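Side-chain contacts in arginine decarboxylase, A207R protein (Paramecium bursaria Chlorella virus 1, PDB 2NVA), which converts arginine to agmatine and carbon dioxide, using pyridoxal 5'-phosphate as cofactor: residues G215-D220 with T228-Y233; Y209-G214 with D236-F241. All coordinates share one frame; numbering follows the deposited sequence.

Interaction 1: G215-D220 with T228-Y233. With PL2 ((4-{[(4-{[amino(imino)methyl]amino}butyl)amino]methyl}-5-hydroxy-6-methylpyridin-3-yl)methyl dihydrogen phosphate), chain I.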
ATOM      1  N   GLY A 215      -5.157 -17.980 -12.671  1.00 12.87           N
ATOM      2  CA  GLY A 215      -5.407 -18.127 -11.228  1.00 12.28           C
ATOM      3  C   GLY A 215      -6.851 -17.877 -10.813  1.00 12.52           C
ATOM      4  O   GLY A 215      -7.783 -18.099 -11.593  1.00 12.86           O
ATOM      5  N   GLY A 216      -7.032 -17.428  -9.573  1.00 12.67           N
ATOM      6  CA  GLY A 216      -8.337 -16.995  -9.098  1.00 12.72           C
ATOM      7  C   GLY A 216      -9.033 -17.924  -8.119  1.00 12.89           C
ATOM      8  O   GLY A 216      -9.906 -17.488  -7.363  1.00 13.05           O
ATOM      9  N   LEU A 217      -8.660 -19.200  -8.135  1.00 12.44           N
ATOM     10  CA  LEU A 217      -9.354 -20.205  -7.324  1.00 13.10           C
ATOM     11  C   LEU A 217      -9.036 -20.115  -5.830  1.00 13.03           C
ATOM     12  O   LEU A 217      -7.875 -19.895  -5.434  1.00 13.32           O
ATOM     13  CB  LEU A 217      -9.038 -21.616  -7.828  1.00 12.83           C
ATOM     14  CG  LEU A 217      -9.391 -21.944  -9.274  1.00 12.76           C
ATOM     15  CD1 LEU A 217      -8.885 -23.350  -9.584  1.00 14.36           C
ATOM     16  CD2 LEU A 217     -10.885 -21.856  -9.530  1.00 13.38           C
ATOM     17  N   HIS A 218     -10.074 -20.264  -5.009  1.00 12.76           N
ATOM     18  CA  HIS A 218      -9.899 -20.386  -3.568  1.00 12.92           C
ATOM     19  C   HIS A 218      -9.833 -21.850  -3.170  1.00 12.85           C
ATOM     20  O   HIS A 218     -10.477 -22.708  -3.788  1.00 12.76           O
ATOM     21  CB  HIS A 218     -11.090 -19.786  -2.829  1.00 12.90           C
ATOM     22  CG  HIS A 218     -11.088 -18.298  -2.785  1.00 13.81           C
ATOM     23  ND1 HIS A 218     -11.694 -17.529  -3.753  1.00 15.89           N
ATOM     24  CD2 HIS A 218     -10.563 -17.437  -1.888  1.00 13.55           C
ATOM     25  CE1 HIS A 218     -11.547 -16.251  -3.452  1.00 13.34           C
ATOM     26  NE2 HIS A 218     -10.878 -16.168  -2.319  1.00 15.78           N
ATOM     27  N   ALA A 219      -9.086 -22.125  -2.110  1.00 13.25           N
ATOM     28  CA  ALA A 219      -9.177 -23.417  -1.461  1.00 13.85           C
ATOM     29  C   ALA A 219     -10.253 -23.303  -0.375  1.00 14.24           C
ATOM     30  O   ALA A 219      -9.937 -23.099   0.789  1.00 15.33           O
ATOM     31  CB  ALA A 219      -7.826 -23.800  -0.864  1.00 12.98           C
ATOM     32  N   ASP A 220     -11.522 -23.423  -0.760  1.00 14.62           N
ATOM     33  CA  ASP A 220     -12.637 -23.264   0.181  1.00 14.73           C
ATOM     34  C   ASP A 220     -12.871 -24.551   0.970  1.00 15.03           C
ATOM     35  O   ASP A 220     -13.217 -25.574   0.396  1.00 15.73           O
ATOM     36  CB  ASP A 220     -13.923 -22.854  -0.575  1.00 14.90           C
ATOM     37  CG  ASP A 220     -13.904 -21.394  -1.011  1.00 14.89           C
ATOM     38  OD1 ASP A 220     -13.380 -20.537  -0.253  1.00 14.87           O
ATOM     39  OD2 ASP A 220     -14.401 -21.087  -2.118  1.00 14.81           O
ATOM     40  N   THR A 228     -15.280 -29.079  -4.354  1.00 15.70           N
ATOM     41  CA  THR A 228     -14.880 -29.393  -5.733  1.00 16.23           C
ATOM     42  C   THR A 228     -15.748 -28.729  -6.790  1.00 16.09           C
ATOM     43  O   THR A 228     -15.686 -29.117  -7.966  1.00 16.00           O
ATOM     44  CB  THR A 228     -14.850 -30.905  -5.987  1.00 15.83           C
ATOM     45  OG1 THR A 228     -16.186 -31.423  -5.962  1.00 16.94           O
ATOM     46  CG2 THR A 228     -14.022 -31.612  -4.912  1.00 16.61           C
ATOM     47  N   TYR A 229     -16.532 -27.719  -6.397  1.00 16.15           N
ATOM     48  CA  TYR A 229     -17.404 -27.032  -7.370  1.00 16.27           C
ATOM     49  C   TYR A 229     -16.594 -26.453  -8.522  1.00 16.13           C
ATOM     50  O   TYR A 229     -16.977 -26.638  -9.683  1.00 17.71           O
ATOM     51  CB  TYR A 229     -18.367 -25.988  -6.743  1.00 16.47           C
ATOM     52  CG  TYR A 229     -17.757 -24.696  -6.202  1.00 17.29           C
ATOM     53  CD1 TYR A 229     -16.794 -24.726  -5.197  1.00 15.75           C
ATOM     54  CD2 TYR A 229     -18.195 -23.431  -6.653  1.00 17.91           C
ATOM     55  CE1 TYR A 229     -16.247 -23.548  -4.676  1.00 15.74           C
ATOM     56  CE2 TYR A 229     -17.655 -22.236  -6.122  1.00 16.78           C
ATOM     57  CZ  TYR A 229     -16.680 -22.317  -5.130  1.00 16.57           C
ATOM     58  OH  TYR A 229     -16.077 -21.185  -4.593  1.00 18.08           O
ATOM     59  N   MET A 230     -15.487 -25.777  -8.220  1.00 15.71           N
ATOM     60  CA  MET A 230     -14.684 -25.159  -9.264  1.00 15.07           C
ATOM     61  C   MET A 230     -13.969 -26.223 -10.108  1.00 14.91           C
ATOM     62  O   MET A 230     -14.086 -26.225 -11.341  1.00 14.04           O
ATOM     63  CB  MET A 230     -13.710 -24.107  -8.695  1.00 15.19           C
ATOM     64  CG  MET A 230     -14.408 -22.942  -7.945  1.00 16.01           C
ATOM     65  SD  MET A 230     -15.583 -22.015  -8.976  1.00 15.14           S
ATOM     66  CE  MET A 230     -14.438 -20.979  -9.897  1.00 15.77           C
ATOM     67  N   SER A 231     -13.282 -27.143  -9.433  1.00 14.23           N
ATOM     68  CA  SER A 231     -12.422 -28.111 -10.099  1.00 14.31           C
ATOM     69  C   SER A 231     -13.171 -29.083 -11.009  1.00 14.52           C
ATOM     70  O   SER A 231     -12.715 -29.349 -12.112  1.00 14.29           O
ATOM     71  CB  SER A 231     -11.555 -28.864  -9.081  1.00 14.25           C
ATOM     72  OG  SER A 231     -12.352 -29.646  -8.200  1.00 14.81           O
ATOM     73  N   ASP A 232     -14.313 -29.605 -10.556  1.00 14.68           N
ATOM     74  CA  ASP A 232     -15.136 -30.513 -11.378  1.00 15.41           C
ATOM     75  C   ASP A 232     -15.535 -29.864 -12.688  1.00 15.34           C
ATOM     76  O   ASP A 232     -15.466 -30.483 -13.762  1.00 16.11           O
ATOM     77  CB  ASP A 232     -16.421 -30.905 -10.636  1.00 15.80           C
ATOM     78  CG  ASP A 232     -16.159 -31.784  -9.452  1.00 17.95           C
ATOM     79  OD1 ASP A 232     -15.105 -32.477  -9.460  1.00 17.88           O
ATOM     80  OD2 ASP A 232     -17.002 -31.789  -8.504  1.00 17.81           O
ATOM     81  N   TYR A 233     -15.943 -28.605 -12.606  1.00 15.06           N
ATOM     82  CA  TYR A 233     -16.397 -27.916 -13.802  1.00 14.98           C
ATOM     83  C   TYR A 233     -15.247 -27.523 -14.729  1.00 14.51           C
ATOM     84  O   TYR A 233     -15.379 -27.610 -15.947  1.00 14.41           O
ATOM     85  CB  TYR A 233     -17.295 -26.726 -13.441  1.00 15.17           C
ATOM     86  CG  TYR A 233     -18.330 -26.402 -14.499  1.00 16.29           C
ATOM     87  CD1 TYR A 233     -19.162 -27.395 -15.030  1.00 17.34           C
ATOM     88  CD2 TYR A 233     -18.472 -25.096 -14.976  1.00 17.02           C
ATOM     89  CE1 TYR A 233     -20.130 -27.084 -16.021  1.00 20.19           C
ATOM     90  CE2 TYR A 233     -19.422 -24.774 -15.943  1.00 17.12           C
ATOM     91  CZ  TYR A 233     -20.243 -25.743 -16.459  1.00 19.64           C
ATOM     92  OH  TYR A 233     -21.174 -25.394 -17.447  1.00 20.06           O
TER
HETATM   93  N1  PL2 I2001      -1.402 -15.277 -12.531  1.00 16.27           N
HETATM   94  C2  PL2 I2001      -1.395 -13.990 -12.914  1.00 17.24           C
HETATM   95  C2A PL2 I2001      -0.791 -13.590 -14.275  1.00 16.58           C
HETATM   96  C3  PL2 I2001      -1.948 -13.032 -12.053  1.00 17.19           C
HETATM   97  O3  PL2 I2001      -1.945 -11.738 -12.470  1.00 16.61           O
HETATM   98  C4  PL2 I2001      -2.509 -13.390 -10.810  1.00 16.25           C
HETATM   99  C4A PL2 I2001      -3.122 -12.356  -9.820  1.00 17.44           C
HETATM  100  C5  PL2 I2001      -2.481 -14.761 -10.485  1.00 15.81           C
HETATM  101  C6  PL2 I2001      -1.920 -15.671 -11.362  1.00 15.40           C
HETATM  102  P   PL2 I2001      -4.868 -15.789  -7.562  1.00 15.09           P
HETATM  103  N   PL2 I2001      -3.646 -11.152 -10.504  1.00 17.41           N
HETATM  104  CA  PL2 I2001      -3.438  -9.943  -9.696  1.00 16.81           C
HETATM  105  CG  PL2 I2001      -3.956  -8.774  -7.510  1.00 16.95           C
HETATM  106  OP2 PL2 I2001      -6.338 -15.218  -7.266  1.00 15.47           O
HETATM  107  OP3 PL2 I2001      -3.969 -15.431  -6.253  1.00 14.49           O
HETATM  108  OP1 PL2 I2001      -4.889 -17.252  -7.855  1.00 13.21           O
HETATM  109  OP4 PL2 I2001      -4.351 -14.881  -8.788  1.00 16.44           O
HETATM  110  C5M PL2 I2001      -3.072 -15.264  -9.152  1.00 16.95           C
HETATM  111  CB  PL2 I2001      -4.088 -10.077  -8.303  1.00 16.95           C
HETATM  112  CD  PL2 I2001      -4.638  -8.893  -6.126  1.00 15.30           C
HETATM  113  NE  PL2 I2001      -4.361  -7.622  -5.419  1.00 15.98           N
HETATM  114  CZ  PL2 I2001      -4.518  -7.400  -4.105  1.00 16.02           C
HETATM  115  NH2 PL2 I2001      -4.206  -6.180  -3.603  1.00 15.33           N
HETATM  116  NH1 PL2 I2001      -4.982  -8.360  -3.300  1.00 15.93           N
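The glycine-rich loop that gives a backbone N-H to the cofactor phosphate runs on past the first turn of helix 229-241, and two pairs of side chains join them: Leu217 with Met230, and Asp220 with Tyr229. The apolar pair is buried. Leu217 uses a single branch, CD2, which lies 3.7 Å from Met230 CE and is also in touch with Met230 CB and CG. Met230 can meet one methyl at both its base and its tip because its chain is bent at its second and third torsions, curling round Leu217 CD2. Tyr187 of helix 184-204 touches both side chains.

The loop follows strand 210-212, the seventh strand of the TIM barrel, whose following loop, with that of the eighth, commonly binds phosphate. There Gly216 N donates to OP1 of PL2, the pyridoxal phosphate-agmatine adduct, at 2.8 Å, an almost perfectly straight bond with an N-H...O angle of 178°. Gly215 passes close by, its CA 3.5 Å from PL2 OP1. Ser179, Gly254 and Arg255 also hydrogen-bond the ligand. Gly216 has positive phi, a conformation it can hold because it has no CB to press on the preceding carbonyl oxygen.

Farther along, the contact becomes polar and partly exposed. Tyr229 OH gives its proton to Asp220 OD2 over 3.0 Å, meeting the oxygen nearly end-on to the C-O bond. The carboxylate is at the hydroxyl edge of the ring and turned only 20° from its plane. Asp220 OD2 also forms a salt bridge with Arg182 NE, so one oxygen serves a phenol and a guanidinium, and the positive charge probably keeps the carboxylate ionised. Tyr229 is steadied from within its own helix: Met230 CG sits over the centre of one ring face, 3.6 Å above the plane.

Interaction 2: Y209-G214 with D236-F241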
ATOM      1  N   TYR A 209       0.618 -26.102 -27.755  1.00 13.39           N
ATOM      2  CA  TYR A 209       0.375 -27.302 -26.959  1.00 13.65           C
ATOM      3  C   TYR A 209       0.071 -26.998 -25.493  1.00 13.50           C
ATOM      4  O   TYR A 209      -0.141 -27.923 -24.719  1.00 13.73           O
ATOM      5  CB  TYR A 209       1.556 -28.295 -27.059  1.00 13.42           C
ATOM      6  CG  TYR A 209       2.910 -27.699 -26.720  1.00 14.02           C
ATOM      7  CD1 TYR A 209       3.463 -27.829 -25.448  1.00 15.42           C
ATOM      8  CD2 TYR A 209       3.638 -26.997 -27.688  1.00 15.18           C
ATOM      9  CE1 TYR A 209       4.719 -27.280 -25.156  1.00 15.55           C
ATOM     10  CE2 TYR A 209       4.872 -26.451 -27.405  1.00 15.08           C
ATOM     11  CZ  TYR A 209       5.408 -26.589 -26.146  1.00 15.35           C
ATOM     12  OH  TYR A 209       6.649 -26.032 -25.887  1.00 16.21           O
ATOM     13  N   ILE A 210       0.056 -25.723 -25.103  1.00 13.64           N
ATOM     14  CA  ILE A 210      -0.191 -25.385 -23.695  1.00 13.23           C
ATOM     15  C   ILE A 210      -1.495 -24.619 -23.512  1.00 13.51           C
ATOM     16  O   ILE A 210      -1.744 -23.647 -24.226  1.00 13.08           O
ATOM     17  CB  ILE A 210       0.981 -24.565 -23.073  1.00 13.40           C
ATOM     18  CG1 ILE A 210       2.252 -25.433 -22.967  1.00 13.63           C
ATOM     19  CG2 ILE A 210       0.586 -23.991 -21.690  1.00 13.63           C
ATOM     20  CD1 ILE A 210       3.411 -24.767 -22.222  1.00 15.68           C
ATOM     21  N   LEU A 211      -2.328 -25.078 -22.576  1.00 12.76           N
ATOM     22  CA  LEU A 211      -3.437 -24.280 -22.094  1.00 12.38           C
ATOM     23  C   LEU A 211      -3.058 -23.823 -20.696  1.00 12.06           C
ATOM     24  O   LEU A 211      -2.651 -24.635 -19.870  1.00 12.21           O
ATOM     25  CB  LEU A 211      -4.734 -25.090 -22.049  1.00 12.70           C
ATOM     26  CG  LEU A 211      -5.907 -24.446 -21.292  1.00 13.51           C
ATOM     27  CD1 LEU A 211      -6.426 -23.207 -22.047  1.00 13.50           C
ATOM     28  CD2 LEU A 211      -7.045 -25.439 -21.038  1.00 12.87           C
ATOM     29  N   ASP A 212      -3.173 -22.526 -20.438  1.00 12.15           N
ATOM     30  CA  ASP A 212      -2.843 -21.981 -19.134  1.00 12.68           C
ATOM     31  C   ASP A 212      -4.128 -21.357 -18.585  1.00 12.56           C
ATOM     32  O   ASP A 212      -4.595 -20.349 -19.110  1.00 12.70           O
ATOM     33  CB  ASP A 212      -1.731 -20.936 -19.295  1.00 12.68           C
ATOM     34  CG  ASP A 212      -1.341 -20.244 -17.993  1.00 14.24           C
ATOM     35  OD1 ASP A 212      -2.026 -20.382 -16.943  1.00 14.15           O
ATOM     36  OD2 ASP A 212      -0.318 -19.512 -18.037  1.00 15.14           O
ATOM     37  N   ILE A 213      -4.703 -21.957 -17.540  1.00 12.24           N
ATOM     38  CA  ILE A 213      -6.004 -21.487 -17.050  1.00 12.40           C
ATOM     39  C   ILE A 213      -5.886 -20.380 -15.985  1.00 12.68           C
ATOM     40  O   ILE A 213      -6.888 -20.008 -15.367  1.00 12.64           O
ATOM     41  CB  ILE A 213      -6.889 -22.646 -16.511  1.00 12.33           C
ATOM     42  CG1 ILE A 213      -6.196 -23.331 -15.335  1.00 12.69           C
ATOM     43  CG2 ILE A 213      -7.245 -23.639 -17.647  1.00 12.58           C
ATOM     44  CD1 ILE A 213      -7.143 -24.197 -14.458  1.00 13.24           C
ATOM     45  N   GLY A 214      -4.674 -19.861 -15.783  1.00 12.61           N
ATOM     46  CA  GLY A 214      -4.471 -18.702 -14.894  1.00 12.52           C
ATOM     47  C   GLY A 214      -4.755 -19.004 -13.428  1.00 12.73           C
ATOM     48  O   GLY A 214      -4.615 -20.149 -13.002  1.00 13.03           O
ATOM     49  N   ASP A 236     -14.360 -30.631 -16.518  1.00 13.39           N
ATOM     50  CA  ASP A 236     -15.349 -30.883 -17.587  1.00 14.09           C
ATOM     51  C   ASP A 236     -15.009 -30.075 -18.826  1.00 13.42           C
ATOM     52  O   ASP A 236     -15.080 -30.572 -19.945  1.00 13.67           O
ATOM     53  CB  ASP A 236     -16.766 -30.517 -17.134  1.00 14.34           C
ATOM     54  CG  ASP A 236     -17.333 -31.484 -16.121  1.00 17.48           C
ATOM     55  OD1 ASP A 236     -16.888 -32.667 -16.087  1.00 18.18           O
ATOM     56  OD2 ASP A 236     -18.265 -31.077 -15.355  1.00 17.88           O
ATOM     57  N   ALA A 237     -14.614 -28.823 -18.629  1.00 13.36           N
ATOM     58  CA  ALA A 237     -14.229 -27.964 -19.744  1.00 13.37           C
ATOM     59  C   ALA A 237     -12.946 -28.458 -20.420  1.00 13.56           C
ATOM     60  O   ALA A 237     -12.840 -28.409 -21.644  1.00 14.05           O
ATOM     61  CB  ALA A 237     -14.086 -26.507 -19.284  1.00 12.87           C
ATOM     62  N   ILE A 238     -11.988 -28.944 -19.621  1.00 13.77           N
ATOM     63  CA  ILE A 238     -10.741 -29.511 -20.153  1.00 13.79           C
ATOM     64  C   ILE A 238     -11.090 -30.711 -21.033  1.00 14.20           C
ATOM     65  O   ILE A 238     -10.596 -30.828 -22.158  1.00 13.67           O
ATOM     66  CB  ILE A 238      -9.707 -29.926 -19.027  1.00 14.43           C
ATOM     67  CG1 ILE A 238      -9.267 -28.749 -18.135  1.00 14.92           C
ATOM     68  CG2 ILE A 238      -8.457 -30.619 -19.638  1.00 14.53           C
ATOM     69  CD1 ILE A 238      -9.202 -27.409 -18.900  1.00 17.32           C
ATOM     70  N   LYS A 239     -11.967 -31.583 -20.526  1.00 13.70           N
ATOM     71  CA  LYS A 239     -12.430 -32.748 -21.282  1.00 14.43           C
ATOM     72  C   LYS A 239     -13.173 -32.378 -22.573  1.00 14.27           C
ATOM     73  O   LYS A 239     -12.991 -33.032 -23.602  1.00 13.93           O
ATOM     74  CB  LYS A 239     -13.321 -33.629 -20.399  1.00 14.35           C
ATOM     75  CG  LYS A 239     -13.550 -35.038 -20.956  1.00 15.86           C
ATOM     76  CD  LYS A 239     -14.469 -35.847 -20.053  1.00 17.50           C
ATOM     77  CE  LYS A 239     -15.942 -35.707 -20.467  1.00 19.82           C
ATOM     78  NZ  LYS A 239     -16.489 -34.342 -20.130  1.00 20.27           N
ATOM     79  N   ASP A 240     -13.999 -31.333 -22.518  1.00 13.91           N
ATOM     80  CA  ASP A 240     -14.837 -30.958 -23.663  1.00 13.85           C
ATOM     81  C   ASP A 240     -14.031 -30.313 -24.783  1.00 14.07           C
ATOM     82  O   ASP A 240     -14.350 -30.508 -25.969  1.00 13.77           O
ATOM     83  CB  ASP A 240     -15.950 -29.996 -23.240  1.00 14.05           C
ATOM     84  CG  ASP A 240     -17.031 -30.667 -22.433  1.00 14.94           C
ATOM     85  OD1 ASP A 240     -17.031 -31.923 -22.334  1.00 15.90           O
ATOM     86  OD2 ASP A 240     -17.909 -29.941 -21.916  1.00 15.33           O
ATOM     87  N   PHE A 241     -13.000 -29.548 -24.417  1.00 13.60           N
ATOM     88  CA  PHE A 241     -12.266 -28.736 -25.399  1.00 14.10           C
ATOM     89  C   PHE A 241     -10.812 -29.103 -25.627  1.00 14.17           C
ATOM     90  O   PHE A 241     -10.269 -28.818 -26.691  1.00 14.27           O
ATOM     91  CB  PHE A 241     -12.380 -27.241 -25.063  1.00 14.13           C
ATOM     92  CG  PHE A 241     -13.794 -26.777 -24.948  1.00 14.73           C
ATOM     93  CD1 PHE A 241     -14.590 -26.652 -26.092  1.00 15.43           C
ATOM     94  CD2 PHE A 241     -14.348 -26.495 -23.699  1.00 14.35           C
ATOM     95  CE1 PHE A 241     -15.908 -26.235 -25.991  1.00 15.37           C
ATOM     96  CE2 PHE A 241     -15.665 -26.067 -23.590  1.00 15.39           C
ATOM     97  CZ  PHE A 241     -16.449 -25.941 -24.745  1.00 15.82           C
TER
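Ile238 reaches from helix 229-241 towards strand 210-212 and touches it with its last carbon alone. At the start of the side chain, Ile238 CB is still 5.6 Å from Leu211 CD2, too far for contact, and the short branch CG2 stays about as distant. CG1 makes the approach: it is anti to the carbonyl carbon (chi1 -60°) and narrows the gap, with Ile238 CG1 4.9 Å from Leu211 CD2. From there CD1 closes to 3.6 Å from Leu211 CD2, a snug methyl-to-methyl contact. The same Ile238 CD1 lies more loosely beside Ile213 CG2, at 4.4 Å. Chi2 of Ile238, -33°, falls between the staggered positions, so the tip is placed at some torsional cost.

Leu211 and Ile213, two residues apart, both direct their side chains to the helix, while Asp212 between them faces the other way. Asp212 closes an Asx turn at the strand's end: Asp212 OD1 accepts from Gly214 N at 2.9 Å, the donor approaching on the anti side and 33° out of the carboxylate plane. That turn shapes the backbone just where the strand passes into the loop leading to the cofactor.

Strand, helix and the following strand 248-251 make up one beta-alpha-beta crossover of the TIM barrel, and the contact is one part of the apolar layer between helix and barrel wall. Ile191 of helix 184-204 packs on Ile238, and Ser194 of that helix on Leu211; strand 210-212 itself runs between the parallel strands 170-174 and 248-251.

Overall arrangement
Both interactions use helix 229-241, held at its two ends against successive pieces of one chain: strand 210-212 and then the loop that leaves it. Interaction 1 is nested within the loop closed by interaction 2, and their centres are 14 Å apart. Interaction 2 is wholly buried and purely apolar, as befits a helix lying on the barrel wall. Interaction 1 is mixed: an apolar pair inside, then a charged and hydroxyl pair nearer the solvent, and it alone includes the phosphate-binding glycine. Helix 184-204 flanks both contacts.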